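PDB 5EY7: fructokinase from Vibrio cholerae serotype O1, which catalyses the ATP-dependent phosphorylation of D-fructose, as a sugar kinase of the PfkB (ribokinase-like) family. Local coordinates for residues D26-L31 with S99-D104; P47-V52 with K306-A311; G109-T114 with I259-A264; A255-D260 with A302-G307. All blocks are in the same frame, centred on the assembly; numbering follows the deposited sequence.

How the contacts relate
All four contacts lie in one PfkB-family kinase chain. Contact 1 sits in the four-stranded sheet, pairing strands 28-33 and 100-106; contact 3 carries on from the next strand of that sheet, 110-115, to the loop before helix 264-277, with the two centres about 12 Å apart. Contacts 2, 3 and 4 meet at a sodium ion held by Asp260, Ala302 and Gly307. Contacts 3 and 4 share Ile259 and Asp260, with centres about 10 Å apart, whereas contacts 2 and 4 share Lys306 and Gly307. Contact 3 is nested in the long loop closed by contact 2. Together they join the sheet and helix that carry fructose-binding residues to the loops around the sodium ion, beside the ADP-binding residues.

Contact 1. Residues D26-L31 with S99-D104; sequences DAVVDL and STVVVD
Strands 28-31 and 100-104 run parallel, their axes 4.8 Å apart at closest approach and turned by 27°. Val29 pairs with Thr100, Asp30 with Val101 and Leu31 with Val102. Val29 and Leu31 use both their N-H and C=O groups: Val29 N binds Ser99 O and Leu31 N binds Val101 O, the latter a nearly straight bond of 2.9 Å, while Val29 O and Leu31 O receive the amides of Val101 and Val103. At the start of the pairing Val28 straddles Ser99. Its CG2 lies 3.3 Å from Ser99 OG, and CG1, anti to the backbone N (chi1 -177°), reaches on to Val101 CG2 at 3.6 Å. Asp30 lies alongside Val101 and points the same way, with OD1 3.9 Å from Val101 CB. On the other face Leu31 rests CD1 against two methyls, Thr100 CG2 and Val102 CG2, 3.8 Å from each. Just before the paired residues a water bridges the two segments, donating to Asp26 OD2 at 2.6 Å and also bonded to Ser99 OG. The four-stranded sheet to which both strands belong corresponds to the lid of PfkB-family kinases, and Leu31 packs against Leu31 of the second subunit, placing this part of it at the dimer interface. Asp26 and Asp30 both bind fructose: Asp30 projects from a buried, mainly aliphatic strand pair, while Asp26, just before the strand, is tied to Ser99 through water.

Contact 2. Residues P47-V52 with K306-A311; sequences PANVAV and KGAMTA. With NA (sodium ion), chain C.
Met309 lays its side chain across helix 47-52, crossing those of Asn49 and Val52 at about a right angle. The chain is extended beyond CG (chi2 174°, chi3 -177°), which carries the terminal methyl over the helix to Ala48. There CE meets Ala48 CB at 3.6 Å and comes within 3.4 Å of Ala48 O, the carbonyl that accepts the helical bond from Val52 N. Further back along the same side chain, SD rests against Val52 CG2 at 3.6 Å, and CG and CB run past the other methyl, Val52 CG1. Asn49 touches both Met309 and Ala308. Its OD1 is 3.6 Å from Met309 CE, and Ala308 CB presses on the amide group from close by, 3.3 Å from OD1 and 3.5 Å from ND2. The polar partner of ND2 lies elsewhere: it is hydrogen-bonded to Asp266 OD2, so the methyl contacts and that bond together restrict how the amide can turn. All five touching residues are buried, and Pro43 of strand 38-44 also touches Met309. Just before Ala308, Gly307 gives its carbonyl O to the sodium ion at 2.7 Å, which probably helps to hold the loop where it approaches the helix. Asn49 and Asp266 both bind fructose, and the arrangement belongs to the sugar site of a PfkB kinase, where the helix that follows the Gly44-Gly45 pair is backed by the sodium-binding loop after helix 285-301.

Contact 3. Residues G109-T114 with I259-A264; sequences GERSFT and IDTTGA. With NA (sodium ion), chain C.
Arg111 reaches from strand 110-114 to the loop 259-264, its CB pointing toward that loop and its chain extended from CG to NE. CD is the first atom to touch, 3.5 Å from Thr261 OG1. Next comes NE, 3.8 Å from Asp260 OD1 in a long salt bridge, with the guanidinium and carboxylate planes 46° apart. CZ then lies under the peptide that joins Asp260 to Thr261: Thr261 N sits 3.6 Å above the guanidinium plane, over its centre, and Asp260 C is on the same face, offset toward the rim. At the tip the two nitrogens part. Arg111 NH1 goes to the backbone of Ile259, 3.1 Å from Ile259 C. Arg111 NH2 turns instead to the threonine methyl, 3.4 Å from Thr261 CG2. The loop owes its shape to a type II turn from Thr261 to Ala264, which places Gly263 at the N-cap of helix 264-277; Gly263 and Ala264 both bind ADP, in the part of the PfkB fold that leads into the helix bearing Asp266. The same carboxylate oxygen is held more firmly from within the loop, where Thr262 OG1 donates to Asp260 OD1 at 2.6 Å from the syn side, 28° out of the carboxylate plane. Two residues on from Arg111, the Phe113 ring offers its edge to this hydroxyl, with CE1 3.9 Å from Thr262 OG1. Phe113 also packs on Val103 of the neighbouring strand, and Thr262 CG2 meets the fructose-binding Asp30.

Contact 4. Residues A255-D260 with A302-G307; sequences AVKPID and ATTQKG. With NA (sodium ion), chain C.
Asp260 and Gly307 meet at a sodium ion whose four protein oxygens all come from these two loops. Asp260 supplies two of them, its carbonyl O at 2.6 Å and OD2 at 3.0 Å from the sodium ion, and the carbonyls of Ala302 and Gly307 complete the set. OD2 has a second partner, the amide of Gly307, which meets it nearly along the C-O axis with Gly307 N at 2.6 Å. The carboxylate is brought there by a first torsion that sets CG anti to the backbone N (chi1 -174°), and Asp260 CB lies only 3.1 Å from Gln305 O. Sodium and amide together would be expected to stabilise negative charge on this oxygen. One residue before Asp260, Ile259 N donates to Thr303 O, approaching from above the carbonyl plane, 45° out of it. Ile259 packs along the next peptide, with CD1 3.2 Å from Thr304 O. Thr304 O accepts a hydrogen bond from the side-chain NE2 of Gln305 at 2.6 Å, a bond that folds the glutamine side chain back over its own loop. Farther out, Val256 crosses Thr303 at about a right angle, CG2 lying 3.4 Å from Thr303 OG1, while Lys257 CG touches the methyl of Thr304. Both threonine hydroxyls are bonded back to helix 285-301, Thr303 to Ala300 O and Thr304 to Leu301 O. Val256 binds ADP, and the arrangement is consistent with the monovalent-cation site of ribokinase-family enzymes, where two loops beside the nucleotide pocket enclose the ion.

Contact 1. Residues D26-L31 with S99-D104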
loop_
_atom_site.group_PDB
_atom_site.type_symbol
_atom_site.label_atom_id
_atom_site.label_comp_id
_atom_site.label_asym_id
_atom_site.label_seq_id
_atom_site.Cartn_x
_atom_site.Cartn_y
_atom_site.Cartn_z
ATOM N N ASP A 26 0.861 -14.290 6.614
ATOM C CA ASP A 26 1.139 -13.196 5.693
ATOM C C ASP A 26 2.634 -12.972 5.468
ATOM O O ASP A 26 3.372 -12.617 6.391
ATOM C CB ASP A 26 0.483 -11.904 6.200
ATOM C CG ASP A 26 0.825 -11.599 7.646
ATOM O OD1 ASP A 26 1.162 -12.544 8.390
ATOM O OD2 ASP A 26 0.752 -10.417 8.042
ATOM N N ALA A 27 3.073 -13.191 4.231
ATOM C CA ALA A 27 4.401 -12.763 3.800
ATOM C C ALA A 27 4.318 -11.307 3.369
ATOM O O ALA A 27 3.535 -10.959 2.486
ATOM C CB ALA A 27 4.915 -13.631 2.670
ATOM N N VAL A 28 5.113 -10.454 4.004
ATOM C CA VAL A 28 4.967 -9.015 3.817
ATOM C C VAL A 28 6.253 -8.324 3.374
ATOM O O VAL A 28 7.317 -8.546 3.939
ATOM C CB VAL A 28 4.474 -8.342 5.113
ATOM C CG1 VAL A 28 4.245 -6.857 4.884
ATOM C CG2 VAL A 28 3.204 -9.014 5.614
ATOM N N VAL A 29 6.146 -7.484 2.351
ATOM C CA VAL A 29 7.244 -6.606 1.978
ATOM C C VAL A 29 7.170 -5.330 2.812
ATOM O O VAL A 29 6.190 -4.587 2.745
ATOM C CB VAL A 29 7.215 -6.258 0.478
ATOM C CG1 VAL A 29 8.263 -5.203 0.157
ATOM C CG2 VAL A 29 7.441 -7.511 -0.358
ATOM N N ASP A 30 8.202 -5.097 3.616
ATOM C CA ASP A 30 8.266 -3.918 4.472
ATOM C C ASP A 30 9.046 -2.793 3.803
ATOM O O ASP A 30 10.153 -3.005 3.309
ATOM C CB ASP A 30 8.912 -4.260 5.816
ATOM C CG ASP A 30 8.043 -5.160 6.668
ATOM O OD1 ASP A 30 6.967 -5.578 6.187
ATOM O OD2 ASP A 30 8.442 -5.455 7.816
ATOM N N LEU A 31 8.461 -1.599 3.796
ATOM C CA LEU A 31 9.130 -0.418 3.271
ATOM C C LEU A 31 9.612 0.451 4.424
ATOM O O LEU A 31 8.821 1.143 5.064
ATOM C CB LEU A 31 8.194 0.366 2.358
ATOM C CG LEU A 31 7.638 -0.427 1.175
ATOM C CD1 LEU A 31 6.546 0.354 0.455
ATOM C CD2 LEU A 31 8.753 -0.809 0.216
ATOM N N SER A 99 0.769 -8.474 0.709
ATOM C CA SER A 99 0.714 -7.501 1.798
ATOM C C SER A 99 1.918 -6.563 1.809
ATOM O O SER A 99 3.065 -7.009 1.855
ATOM C CB SER A 99 0.612 -8.221 3.142
ATOM O OG SER A 99 0.710 -7.310 4.223
ATOM N N THR A 100 1.648 -5.262 1.761
ATOM C CA THR A 100 2.704 -4.257 1.835
ATOM C C THR A 100 2.534 -3.383 3.073
ATOM O O THR A 100 1.502 -2.742 3.250
ATOM C CB THR A 100 2.727 -3.351 0.588
ATOM O OG1 THR A 100 2.842 -4.151 -0.596
ATOM C CG2 THR A 100 3.899 -2.386 0.662
ATOM N N VAL A 101 3.553 -3.361 3.925
ATOM C CA VAL A 101 3.525 -2.542 5.133
ATOM C C VAL A 101 4.539 -1.408 5.059
ATOM O O VAL A 101 5.713 -1.632 4.773
ATOM C CB VAL A 101 3.806 -3.381 6.398
ATOM C CG1 VAL A 101 4.164 -2.476 7.573
ATOM C CG2 VAL A 101 2.602 -4.249 6.737
ATOM N N VAL A 102 4.073 -0.188 5.306
ATOM C CA VAL A 102 4.947 0.974 5.358
ATOM C C VAL A 102 5.186 1.378 6.800
ATOM O O VAL A 102 4.277 1.850 7.481
ATOM C CB VAL A 102 4.359 2.177 4.595
ATOM C CG1 VAL A 102 5.238 3.412 4.790
ATOM C CG2 VAL A 102 4.212 1.848 3.121
ATOM N N VAL A 103 6.408 1.183 7.269
ATOM C CA VAL A 103 6.762 1.600 8.611
ATOM C C VAL A 103 7.240 3.044 8.579
ATOM O O VAL A 103 8.056 3.427 7.749
ATOM C CB VAL A 103 7.843 0.686 9.232
ATOM C CG1 VAL A 103 8.845 0.263 8.187
ATOM C CG2 VAL A 103 8.529 1.374 10.408
ATOM N N ASP A 104 6.681 3.851 9.468
ATOM C CA ASP A 104 7.105 5.227 9.632
ATOM C C ASP A 104 7.474 5.393 11.093
ATOM O O ASP A 104 7.711 4.414 11.792
ATOM C CB ASP A 104 5.994 6.201 9.230
ATOM C CG ASP A 104 6.521 7.579 8.881
ATOM O OD1 ASP A 104 6.942 7.772 7.723
ATOM O OD2 ASP A 104 6.518 8.463 9.764
HETATM O O HOH W 1 -0.429 -8.719 6.463
#

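Contact 2. Residues P47-V52 with K306-A311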
loop_
_atom_site.group_PDB
_atom_site.type_symbol
_atom_site.label_atom_id
_atom_site.label_comp_id
_atom_site.label_asym_id
_atom_site.label_seq_id
_atom_site.Cartn_x
_atom_site.Cartn_y
_atom_site.Cartn_z
ATOM N N PRO A 47 5.031 -15.001 9.669
ATOM C CA PRO A 47 5.428 -16.375 9.340
ATOM C C PRO A 47 6.751 -16.452 8.585
ATOM O O PRO A 47 7.523 -17.383 8.791
ATOM C CB PRO A 47 4.279 -16.870 8.462
ATOM C CG PRO A 47 3.698 -15.640 7.868
ATOM C CD PRO A 47 3.805 -14.608 8.952
ATOM N N ALA A 48 7.013 -15.466 7.736
ATOM C CA ALA A 48 8.241 -15.440 6.953
ATOM C C ALA A 48 9.453 -15.136 7.831
ATOM O O ALA A 48 10.523 -15.706 7.638
ATOM C CB ALA A 48 8.131 -14.426 5.830
ATOM N N ASN A 49 9.280 -14.236 8.793
ATOM C CA ASN A 49 10.357 -13.886 9.713
ATOM C C ASN A 49 10.780 -15.067 10.582
ATOM O O ASN A 49 11.970 -15.335 10.751
ATOM C CB ASN A 49 9.942 -12.724 10.616
ATOM C CG ASN A 49 9.670 -11.448 9.851
ATOM O OD1 ASN A 49 10.192 -11.240 8.759
ATOM N ND2 ASN A 49 8.853 -10.575 10.432
ATOM N N VAL A 50 9.796 -15.772 11.132
ATOM C CA VAL A 50 10.061 -16.895 12.022
ATOM C C VAL A 50 10.620 -18.076 11.236
ATOM O O VAL A 50 11.534 -18.759 11.694
ATOM C CB VAL A 50 8.785 -17.322 12.785
ATOM C CG1 VAL A 50 9.077 -18.485 13.728
ATOM C CG2 VAL A 50 8.206 -16.145 13.547
ATOM N N ALA A 51 10.081 -18.299 10.042
ATOM C CA ALA A 51 10.561 -19.372 9.176
ATOM C C ALA A 51 12.036 -19.176 8.853
ATOM O O ALA A 51 12.818 -20.126 8.849
ATOM C CB ALA A 51 9.749 -19.437 7.895
ATOM N N VAL A 52 12.401 -17.929 8.577
ATOM C CA VAL A 52 13.771 -17.569 8.249
ATOM C C VAL A 52 14.685 -17.652 9.472
ATOM O O VAL A 52 15.837 -18.076 9.371
ATOM C CB VAL A 52 13.817 -16.151 7.633
ATOM C CG1 VAL A 52 15.183 -15.503 7.819
ATOM C CG2 VAL A 52 13.431 -16.211 6.161
ATOM N N LYS A 306 18.393 -2.852 10.069
ATOM C CA LYS A 306 17.102 -2.468 9.512
ATOM C C LYS A 306 16.525 -3.611 8.691
ATOM O O LYS A 306 17.182 -4.140 7.798
ATOM C CB LYS A 306 17.227 -1.210 8.653
ATOM C CG LYS A 306 17.197 0.083 9.445
ATOM C CD LYS A 306 17.374 1.287 8.543
ATOM C CE LYS A 306 17.344 2.575 9.348
ATOM N NZ LYS A 306 17.615 3.777 8.511
ATOM N N GLY A 307 15.291 -3.985 8.998
ATOM C CA GLY A 307 14.669 -5.132 8.371
ATOM C C GLY A 307 14.474 -6.232 9.391
ATOM O O GLY A 307 15.278 -6.391 10.308
ATOM N N ALA A 308 13.400 -6.994 9.233
ATOM C CA ALA A 308 13.042 -8.007 10.214
ATOM C C ALA A 308 14.019 -9.174 10.208
ATOM O O ALA A 308 14.401 -9.674 11.261
ATOM C CB ALA A 308 11.629 -8.502 9.963
ATOM N N MET A 309 14.427 -9.595 9.018
ATOM C CA MET A 309 15.258 -10.784 8.872
ATOM C C MET A 309 16.750 -10.488 8.906
ATOM O O MET A 309 17.554 -11.363 9.228
ATOM C CB MET A 309 14.932 -11.499 7.560
ATOM C CG MET A 309 13.493 -11.925 7.408
ATOM S SD MET A 309 13.197 -12.600 5.768
ATOM C CE MET A 309 11.448 -12.925 5.857
ATOM N N THR A 310 17.107 -9.253 8.575
ATOM C CA THR A 310 18.492 -8.890 8.288
ATOM C C THR A 310 19.499 -9.233 9.386
ATOM O O THR A 310 20.665 -9.478 9.098
ATOM C CB THR A 310 18.596 -7.386 7.979
ATOM O OG1 THR A 310 17.991 -6.637 9.041
ATOM C CG2 THR A 310 17.882 -7.069 6.673
ATOM N N ALA A 311 19.054 -9.271 10.636
ATOM C CA ALA A 311 19.965 -9.551 11.740
ATOM C C ALA A 311 19.643 -10.859 12.460
ATOM O O ALA A 311 20.100 -11.076 13.579
ATOM C CB ALA A 311 19.957 -8.397 12.730
HETATM NA NA NA C . 14.869 -5.283 12.754
#

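Contact 3. Residues G109-T114 with I259-A264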
loop_
_atom_site.group_PDB
_atom_site.type_symbol
_atom_site.label_atom_id
_atom_site.label_comp_id
_atom_site.label_asym_id
_atom_site.label_seq_id
_atom_site.Cartn_x
_atom_site.Cartn_y
_atom_site.Cartn_z
ATOM N N GLY A 109 6.496 8.208 21.360
ATOM C CA GLY A 109 7.311 8.714 20.268
ATOM C C GLY A 109 8.155 7.598 19.675
ATOM O O GLY A 109 9.381 7.639 19.748
ATOM N N GLU A 110 7.499 6.597 19.091
ATOM C CA GLU A 110 8.200 5.421 18.577
ATOM C C GLU A 110 7.902 5.146 17.102
ATOM O O GLU A 110 7.681 6.067 16.314
ATOM C CB GLU A 110 7.842 4.184 19.407
ATOM C CG GLU A 110 8.020 4.359 20.908
ATOM C CD GLU A 110 9.441 4.705 21.302
ATOM O OE1 GLU A 110 10.375 4.010 20.850
ATOM O OE2 GLU A 110 9.623 5.675 22.065
ATOM N N ARG A 111 7.906 3.865 16.743
ATOM C CA ARG A 111 7.663 3.438 15.368
ATOM C C ARG A 111 6.178 3.234 15.110
ATOM O O ARG A 111 5.382 3.173 16.045
ATOM C CB ARG A 111 8.430 2.146 15.063
ATOM C CG ARG A 111 9.901 2.346 14.762
ATOM C CD ARG A 111 10.634 1.015 14.676
ATOM N NE ARG A 111 12.083 1.203 14.675
ATOM C CZ ARG A 111 12.813 1.369 15.774
ATOM N NH1 ARG A 111 14.123 1.541 15.688
ATOM N NH2 ARG A 111 12.230 1.365 16.965
ATOM N N SER A 112 5.815 3.130 13.835
ATOM C CA SER A 112 4.430 2.894 13.441
ATOM C C SER A 112 4.354 2.072 12.163
ATOM O O SER A 112 5.124 2.288 11.231
ATOM C CB SER A 112 3.689 4.218 13.244
ATOM O OG SER A 112 4.064 4.834 12.023
ATOM N N PHE A 113 3.417 1.133 12.126
ATOM C CA PHE A 113 3.210 0.299 10.950
ATOM C C PHE A 113 1.846 0.588 10.334
ATOM O O PHE A 113 0.892 0.896 11.047
ATOM C CB PHE A 113 3.316 -1.184 11.308
ATOM C CG PHE A 113 4.578 -1.545 12.032
ATOM C CD1 PHE A 113 5.728 -1.861 11.329
ATOM C CD2 PHE A 113 4.613 -1.571 13.416
ATOM C CE1 PHE A 113 6.891 -2.195 11.991
ATOM C CE2 PHE A 113 5.773 -1.902 14.086
ATOM C CZ PHE A 113 6.915 -2.214 13.372
ATOM N N THR A 114 1.754 0.483 9.012
ATOM C CA THR A 114 0.504 0.748 8.310
ATOM C C THR A 114 0.287 -0.251 7.179
ATOM O O THR A 114 1.127 -0.390 6.294
ATOM C CB THR A 114 0.470 2.183 7.739
ATOM O OG1 THR A 114 0.741 3.126 8.785
ATOM C CG2 THR A 114 -0.889 2.484 7.122
ATOM N N ILE A 259 17.877 -0.282 16.899
ATOM C CA ILE A 259 17.834 0.648 15.778
ATOM C C ILE A 259 16.763 0.246 14.765
ATOM O O ILE A 259 16.553 0.936 13.769
ATOM C CB ILE A 259 19.203 0.759 15.083
ATOM C CG1 ILE A 259 19.515 -0.508 14.285
ATOM C CG2 ILE A 259 20.294 1.040 16.109
ATOM C CD1 ILE A 259 20.790 -0.417 13.458
ATOM N N ASP A 260 16.094 -0.874 15.036
ATOM C CA ASP A 260 14.936 -1.313 14.256
ATOM C C ASP A 260 14.232 -2.494 14.919
ATOM O O ASP A 260 14.635 -3.647 14.752
ATOM C CB ASP A 260 15.337 -1.688 12.829
ATOM C CG ASP A 260 14.140 -2.014 11.957
ATOM O OD1 ASP A 260 13.075 -1.394 12.158
ATOM O OD2 ASP A 260 14.264 -2.887 11.074
ATOM N N THR A 261 13.169 -2.195 15.657
ATOM C CA THR A 261 12.434 -3.204 16.409
ATOM C C THR A 261 11.535 -4.040 15.507
ATOM O O THR A 261 10.815 -4.918 15.979
ATOM C CB THR A 261 11.577 -2.559 17.508
ATOM O OG1 THR A 261 10.590 -1.711 16.909
ATOM C CG2 THR A 261 12.445 -1.732 18.442
ATOM N N THR A 262 11.586 -3.765 14.208
ATOM C CA THR A 262 10.762 -4.470 13.238
ATOM C C THR A 262 11.021 -5.973 13.264
ATOM O O THR A 262 12.079 -6.436 12.842
ATOM C CB THR A 262 11.004 -3.943 11.812
ATOM O OG1 THR A 262 10.758 -2.531 11.778
ATOM C CG2 THR A 262 10.080 -4.640 10.827
ATOM N N GLY A 263 10.056 -6.731 13.775
ATOM C CA GLY A 263 10.144 -8.181 13.766
ATOM C C GLY A 263 10.939 -8.773 14.911
ATOM O O GLY A 263 11.385 -9.917 14.836
ATOM N N ALA A 264 11.122 -7.996 15.972
ATOM C CA ALA A 264 11.831 -8.474 17.150
ATOM C C ALA A 264 11.071 -9.616 17.814
ATOM O O ALA A 264 11.671 -10.557 18.334
ATOM C CB ALA A 264 12.047 -7.336 18.136
HETATM NA NA NA C . 14.869 -5.283 12.754
#

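Contact 4. Residues A255-D260 with A302-G307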
loop_
_atom_site.group_PDB
_atom_site.type_symbol
_atom_site.label_atom_id
_atom_site.label_comp_id
_atom_site.label_asym_id
_atom_site.label_seq_id
_atom_site.Cartn_x
_atom_site.Cartn_y
_atom_site.Cartn_z
ATOM N N ALA A 255 20.735 -6.557 27.056
ATOM C CA ALA A 255 20.319 -5.481 26.157
ATOM C C ALA A 255 21.306 -5.209 25.024
ATOM O O ALA A 255 22.487 -5.535 25.121
ATOM C CB ALA A 255 20.079 -4.207 26.953
ATOM N N VAL A 256 20.802 -4.602 23.952
ATOM C CA VAL A 256 21.611 -4.288 22.777
ATOM C C VAL A 256 21.413 -2.845 22.313
ATOM O O VAL A 256 21.118 -1.961 23.114
ATOM C CB VAL A 256 21.283 -5.231 21.605
ATOM C CG1 VAL A 256 21.919 -6.597 21.824
ATOM C CG2 VAL A 256 19.780 -5.350 21.433
ATOM N N LYS A 257 21.585 -2.619 21.012
ATOM C CA LYS A 257 21.419 -1.295 20.414
ATOM C C LYS A 257 20.200 -1.253 19.491
ATOM O O LYS A 257 20.299 -1.532 18.297
ATOM C CB LYS A 257 22.696 -0.889 19.659
ATOM C CG LYS A 257 23.208 -1.919 18.645
ATOM C CD LYS A 257 24.724 -2.039 18.681
ATOM C CE LYS A 257 25.182 -2.733 19.956
ATOM N NZ LYS A 257 26.667 -2.756 20.097
ATOM N N PRO A 258 19.032 -0.901 20.054
ATOM C CA PRO A 258 17.802 -0.898 19.250
ATOM C C PRO A 258 17.813 0.157 18.151
ATOM O O PRO A 258 17.769 1.349 18.442
ATOM C CB PRO A 258 16.710 -0.591 20.283
ATOM C CG PRO A 258 17.419 0.133 21.378
ATOM C CD PRO A 258 18.780 -0.482 21.447
ATOM N N ILE A 259 17.877 -0.282 16.899
ATOM C CA ILE A 259 17.834 0.648 15.778
ATOM C C ILE A 259 16.763 0.246 14.765
ATOM O O ILE A 259 16.553 0.936 13.769
ATOM C CB ILE A 259 19.203 0.759 15.083
ATOM C CG1 ILE A 259 19.515 -0.508 14.285
ATOM C CG2 ILE A 259 20.294 1.040 16.109
ATOM C CD1 ILE A 259 20.790 -0.417 13.458
ATOM N N ASP A 260 16.094 -0.874 15.036
ATOM C CA ASP A 260 14.936 -1.313 14.256
ATOM C C ASP A 260 14.232 -2.494 14.919
ATOM O O ASP A 260 14.635 -3.647 14.752
ATOM C CB ASP A 260 15.337 -1.688 12.829
ATOM C CG ASP A 260 14.140 -2.014 11.957
ATOM O OD1 ASP A 260 13.075 -1.394 12.158
ATOM O OD2 ASP A 260 14.264 -2.887 11.074
ATOM N N ALA A 302 17.874 -9.148 16.522
ATOM C CA ALA A 302 17.181 -8.694 15.319
ATOM C C ALA A 302 17.026 -7.176 15.304
ATOM O O ALA A 302 16.799 -6.575 14.255
ATOM C CB ALA A 302 15.825 -9.362 15.208
ATOM N N THR A 303 17.153 -6.564 16.475
ATOM C CA THR A 303 17.019 -5.123 16.613
ATOM C C THR A 303 18.359 -4.415 16.465
ATOM O O THR A 303 18.614 -3.423 17.140
ATOM C CB THR A 303 16.421 -4.746 17.980
ATOM O OG1 THR A 303 17.404 -4.959 19.001
ATOM C CG2 THR A 303 15.194 -5.582 18.277
ATOM N N THR A 304 19.214 -4.923 15.585
ATOM C CA THR A 304 20.531 -4.329 15.386
ATOM C C THR A 304 20.781 -3.977 13.924
ATOM O O THR A 304 21.822 -3.430 13.572
ATOM C CB THR A 304 21.642 -5.269 15.885
ATOM O OG1 THR A 304 21.464 -6.571 15.311
ATOM C CG2 THR A 304 21.587 -5.379 17.398
ATOM N N GLN A 305 19.820 -4.308 13.072
ATOM C CA GLN A 305 19.874 -3.927 11.667
ATOM C C GLN A 305 18.479 -3.505 11.223
ATOM O O GLN A 305 17.501 -3.759 11.921
ATOM C CB GLN A 305 20.395 -5.079 10.797
ATOM C CG GLN A 305 21.737 -5.672 11.241
ATOM C CD GLN A 305 22.939 -4.872 10.764
ATOM O OE1 GLN A 305 23.394 -5.028 9.630
ATOM N NE2 GLN A 305 23.460 -4.011 11.631
ATOM N N LYS A 306 18.393 -2.852 10.069
ATOM C CA LYS A 306 17.102 -2.468 9.512
ATOM C C LYS A 306 16.525 -3.611 8.691
ATOM O O LYS A 306 17.182 -4.140 7.798
ATOM C CB LYS A 306 17.227 -1.210 8.653
ATOM C CG LYS A 306 17.197 0.083 9.445
ATOM C CD LYS A 306 17.374 1.287 8.543
ATOM C CE LYS A 306 17.344 2.575 9.348
ATOM N NZ LYS A 306 17.615 3.777 8.511
ATOM N N GLY A 307 15.291 -3.985 8.998
ATOM C CA GLY A 307 14.669 -5.132 8.371
ATOM C C GLY A 307 14.474 -6.232 9.391
ATOM O O GLY A 307 15.278 -6.391 10.308
HETATM NA NA NA C . 14.869 -5.283 12.754
#